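Local atomic coordinates of epoxyqueuosine reductase (Streptococcus thermophilus, PDB entry 5D6S), a protein that belongs to the QueG family of epoxyqueuosine reductases and binds cobalamin together with two iron-sulfur clusters. Residues E33-I43 against K135-L146. Sequence-based numbering, arbitrary orientation.
Sequences EIQKMAKEIGI and KLKRLAKGIEKL
The CA atoms of Ala-38 and Leu-139 come within 6.9 Å of each other where helices 33-40 and 135-144 run roughly antiparallel, their axes 10.2 Å apart at closest approach and their directions 143° apart. The contact illustrates how neighbouring helices pack through apolar side chains. Leu-139, with CG anti to its own backbone N (chi1 -158°), sends CD1 among Met-37, Ala-38, Ile-41 and Ile-43; Ile-41 CD1 lies 4.0 Å from Leu-139 CD1. Further along, Met-37, extended beyond CG, crosses Ile-143 at about a right angle, bringing its CE against Ile-143 CG1 and the carbonyl of Gly-142. Ile-34 lies slantwise across Ile-143, its CG1 and CD1 both against Ile-143 CD1, the CD1 atoms 3.8 Å apart, while Leu-146 CD1 reaches Glu-33 CB at the margin. At the other end, Ile-41 covers one face of the Arg-138 guanidinium, CG2 lying 3.6 Å above the plane and offset toward its rim. Here a Schellman motif ends the first helix, with Gly-42 as C-prime residue at positive phi, and the aliphatic chain of Lys-135 runs past the turn, CD 4.0 Å from Ile-43 CG1. Both helices rest on the four-stranded antiparallel sheet: Ile-34 and Ala-38 touch Ile-46 of strand 45-50, whereas Ile-43 and Lys-135 meet Ile-97 and Val-99, respectively, of strand 93-100.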
loop_
_atom_site.group_PDB
_atom_site.type_symbol
_atom_site.label_atom_id
_atom_site.label_comp_id
_atom_site.label_asym_id
_atom_site.label_seq_id
_atom_site.Cartn_x
_atom_site.Cartn_y
_atom_site.Cartn_z
ATOM N N GLU A 33 -32.320 2.425 7.062
ATOM C CA GLU A 33 -31.907 3.615 7.825
ATOM C C GLU A 33 -30.397 3.783 7.879
ATOM O O GLU A 33 -29.892 4.900 7.804
ATOM C CB GLU A 33 -32.472 3.588 9.258
ATOM C CG GLU A 33 -33.807 4.303 9.424
ATOM C CD GLU A 33 -33.781 5.710 8.856
ATOM O OE1 GLU A 33 -32.731 6.393 8.992
ATOM O OE2 GLU A 33 -34.806 6.128 8.269
ATOM N N ILE A 34 -29.690 2.664 8.035
ATOM C CA ILE A 34 -28.227 2.633 8.010
ATOM C C ILE A 34 -27.755 3.124 6.655
ATOM O O ILE A 34 -27.053 4.128 6.571
ATOM C CB ILE A 34 -27.690 1.217 8.309
ATOM C CG1 ILE A 34 -27.763 0.953 9.809
ATOM C CG2 ILE A 34 -26.254 1.064 7.846
ATOM C CD1 ILE A 34 -27.519 -0.490 10.205
ATOM N N GLN A 35 -28.175 2.434 5.597
ATOM C CA GLN A 35 -27.857 2.836 4.218
ATOM C C GLN A 35 -28.085 4.332 3.993
ATOM O O GLN A 35 -27.297 4.999 3.331
ATOM C CB GLN A 35 -28.684 2.023 3.214
ATOM C CG GLN A 35 -28.322 0.543 3.144
ATOM C CD GLN A 35 -29.198 -0.251 2.184
ATOM O OE1 GLN A 35 -30.117 0.288 1.575
ATOM N NE2 GLN A 35 -28.916 -1.546 2.052
ATOM N N LYS A 36 -29.166 4.842 4.567
ATOM C CA LYS A 36 -29.521 6.258 4.479
ATOM C C LYS A 36 -28.421 7.148 5.095
ATOM O O LYS A 36 -27.977 8.120 4.463
ATOM C CB LYS A 36 -30.927 6.494 5.101
ATOM C CG LYS A 36 -31.192 7.846 5.761
ATOM C CD LYS A 36 -31.247 8.993 4.762
ATOM C CE LYS A 36 -31.092 10.355 5.442
ATOM N NZ LYS A 36 -30.313 11.307 4.591
ATOM N N MET A 37 -27.969 6.811 6.306
ATOM C CA MET A 37 -26.914 7.604 6.981
ATOM C C MET A 37 -25.488 7.268 6.494
ATOM O O MET A 37 -24.566 8.074 6.663
ATOM C CB MET A 37 -27.016 7.550 8.520
ATOM C CG MET A 37 -26.964 6.176 9.164
ATOM S SD MET A 37 -27.461 6.268 10.901
ATOM C CE MET A 37 -27.762 4.542 11.278
ATOM N N ALA A 38 -25.320 6.099 5.880
ATOM C CA ALA A 38 -24.059 5.745 5.271
ATOM C C ALA A 38 -23.736 6.790 4.219
ATOM O O ALA A 38 -22.756 7.534 4.356
ATOM C CB ALA A 38 -24.107 4.342 4.662
ATOM N N LYS A 39 -24.557 6.868 3.178
ATOM C CA LYS A 39 -24.271 7.807 2.084
ATOM C C LYS A 39 -24.255 9.253 2.604
ATOM O O LYS A 39 -23.545 10.104 2.073
ATOM C CB LYS A 39 -25.229 7.613 0.883
ATOM C CG LYS A 39 -26.623 8.196 1.044
ATOM C CD LYS A 39 -26.763 9.582 0.415
ATOM C CE LYS A 39 -27.892 10.376 1.066
ATOM N NZ LYS A 39 -27.960 11.769 0.553
ATOM N N GLU A 40 -25.016 9.504 3.663
ATOM C CA GLU A 40 -24.997 10.794 4.341
ATOM C C GLU A 40 -23.577 11.178 4.779
ATOM O O GLU A 40 -23.172 12.320 4.595
ATOM C CB GLU A 40 -25.969 10.770 5.539
ATOM C CG GLU A 40 -25.741 11.793 6.655
ATOM C CD GLU A 40 -26.287 13.169 6.324
ATOM O OE1 GLU A 40 -26.048 13.640 5.188
ATOM O OE2 GLU A 40 -26.934 13.774 7.210
ATOM N N ILE A 41 -22.837 10.236 5.368
ATOM C CA ILE A 41 -21.505 10.530 5.930
ATOM C C ILE A 41 -20.340 10.085 5.029
ATOM O O ILE A 41 -19.224 9.886 5.491
ATOM C CB ILE A 41 -21.326 9.955 7.354
ATOM C CG1 ILE A 41 -21.306 8.423 7.343
ATOM C CG2 ILE A 41 -22.391 10.526 8.282
ATOM C CD1 ILE A 41 -21.353 7.791 8.724
ATOM N N GLY A 42 -20.594 9.982 3.732
ATOM C CA GLY A 42 -19.519 9.877 2.742
ATOM C C GLY A 42 -19.057 8.473 2.433
ATOM O O GLY A 42 -18.015 8.297 1.798
ATOM N N ILE A 43 -19.819 7.474 2.861
ATOM C CA ILE A 43 -19.466 6.099 2.551
ATOM C C ILE A 43 -19.983 5.759 1.171
ATOM O O ILE A 43 -21.177 5.849 0.922
ATOM C CB ILE A 43 -20.041 5.118 3.580
ATOM C CG1 ILE A 43 -19.439 5.402 4.948
ATOM C CG2 ILE A 43 -19.757 3.672 3.177
ATOM C CD1 ILE A 43 -20.098 4.630 6.067
ATOM N N LYS A 135 -15.440 7.695 10.013
ATOM C CA LYS A 135 -16.728 7.271 9.416
ATOM C C LYS A 135 -17.461 6.151 10.204
ATOM O O LYS A 135 -18.652 6.262 10.476
ATOM C CB LYS A 135 -16.523 6.848 7.955
ATOM C CG LYS A 135 -16.411 8.034 7.002
ATOM C CD LYS A 135 -16.095 7.582 5.588
ATOM C CE LYS A 135 -16.317 8.672 4.556
ATOM N NZ LYS A 135 -15.735 9.986 4.943
ATOM N N LEU A 136 -16.740 5.092 10.567
ATOM C CA LEU A 136 -17.269 4.043 11.456
ATOM C C LEU A 136 -17.717 4.509 12.838
ATOM O O LEU A 136 -18.573 3.888 13.451
ATOM C CB LEU A 136 -16.210 2.958 11.678
ATOM C CG LEU A 136 -15.813 2.094 10.494
ATOM C CD1 LEU A 136 -14.887 0.993 10.986
ATOM C CD2 LEU A 136 -17.024 1.487 9.808
ATOM N N LYS A 137 -17.090 5.551 13.362
ATOM C CA LYS A 137 -17.448 6.090 14.671
ATOM C C LYS A 137 -18.797 6.762 14.552
ATOM O O LYS A 137 -19.681 6.538 15.375
ATOM C CB LYS A 137 -16.429 7.135 15.102
ATOM C CG LYS A 137 -15.763 6.888 16.438
ATOM C CD LYS A 137 -14.369 7.497 16.420
ATOM C CE LYS A 137 -13.790 7.578 17.818
ATOM N NZ LYS A 137 -12.342 7.916 17.848
ATOM N N ARG A 138 -18.934 7.589 13.514
ATOM C CA ARG A 138 -20.184 8.288 13.172
ATOM C C ARG A 138 -21.375 7.342 12.916
ATOM O O ARG A 138 -22.474 7.542 13.445
ATOM C CB ARG A 138 -19.958 9.199 11.950
ATOM C CG ARG A 138 -19.691 10.652 12.316
ATOM C CD ARG A 138 -18.422 11.205 11.695
ATOM N NE ARG A 138 -18.457 11.259 10.230
ATOM C CZ ARG A 138 -19.132 12.151 9.510
ATOM N NH1 ARG A 138 -19.870 13.087 10.095
ATOM N NH2 ARG A 138 -19.068 12.116 8.186
ATOM N N LEU A 139 -21.135 6.317 12.112
ATOM C CA LEU A 139 -22.113 5.258 11.867
ATOM C C LEU A 139 -22.562 4.564 13.165
ATOM O O LEU A 139 -23.734 4.328 13.374
ATOM C CB LEU A 139 -21.517 4.216 10.915
ATOM C CG LEU A 139 -22.524 3.374 10.161
ATOM C CD1 LEU A 139 -23.076 4.182 8.997
ATOM C CD2 LEU A 139 -21.897 2.073 9.667
ATOM N N ALA A 140 -21.610 4.211 14.021
ATOM C CA ALA A 140 -21.934 3.624 15.317
ATOM C C ALA A 140 -22.721 4.603 16.198
ATOM O O ALA A 140 -23.666 4.190 16.848
ATOM C CB ALA A 140 -20.678 3.153 16.035
ATOM N N LYS A 141 -22.347 5.887 16.225
ATOM C CA LYS A 141 -23.059 6.892 17.063
ATOM C C LYS A 141 -24.484 7.103 16.544
ATOM O O LYS A 141 -25.406 7.316 17.325
ATOM C CB LYS A 141 -22.325 8.243 17.134
ATOM N N GLY A 142 -24.647 7.042 15.224
ATOM C CA GLY A 142 -25.958 7.164 14.585
ATOM C C GLY A 142 -26.831 5.928 14.690
ATOM O O GLY A 142 -28.038 6.008 14.450
ATOM N N ILE A 143 -26.228 4.790 15.033
ATOM C CA ILE A 143 -26.969 3.554 15.339
ATOM C C ILE A 143 -27.293 3.449 16.848
ATOM O O ILE A 143 -28.321 2.882 17.221
ATOM C CB ILE A 143 -26.201 2.295 14.855
ATOM C CG1 ILE A 143 -26.192 2.228 13.335
ATOM C CG2 ILE A 143 -26.831 1.000 15.375
ATOM C CD1 ILE A 143 -25.275 1.162 12.770
ATOM N N GLU A 144 -26.418 3.971 17.708
ATOM C CA GLU A 144 -26.662 4.004 19.165
ATOM C C GLU A 144 -28.056 4.547 19.479
ATOM O O GLU A 144 -28.762 4.024 20.349
ATOM C CB GLU A 144 -25.628 4.888 19.884
ATOM C CG GLU A 144 -24.206 4.336 19.954
ATOM C CD GLU A 144 -23.989 3.363 21.101
ATOM O OE1 GLU A 144 -23.006 3.529 21.852
ATOM O OE2 GLU A 144 -24.808 2.443 21.270
ATOM N N LYS A 145 -28.436 5.595 18.754
ATOM C CA LYS A 145 -29.733 6.253 18.918
ATOM C C LYS A 145 -30.925 5.375 18.539
ATOM O O LYS A 145 -31.925 5.345 19.251
ATOM C CB LYS A 145 -29.792 7.507 18.048
ATOM C CG LYS A 145 -28.797 8.580 18.429
ATOM C CD LYS A 145 -28.593 9.511 17.257
ATOM C CE LYS A 145 -27.801 10.729 17.672
ATOM N NZ LYS A 145 -27.593 11.609 16.496
ATOM N N LEU A 146 -30.817 4.682 17.411
ATOM C CA LEU A 146 -31.945 3.947 16.829
ATOM C C LEU A 146 -32.089 2.496 17.304
ATOM O O LEU A 146 -32.782 1.719 16.662
ATOM C CB LEU A 146 -31.843 3.956 15.297
ATOM C CG LEU A 146 -31.540 5.284 14.591
ATOM C CD1 LEU A 146 -31.736 5.132 13.085
ATOM C CD2 LEU A 146 -32.383 6.438 15.126
#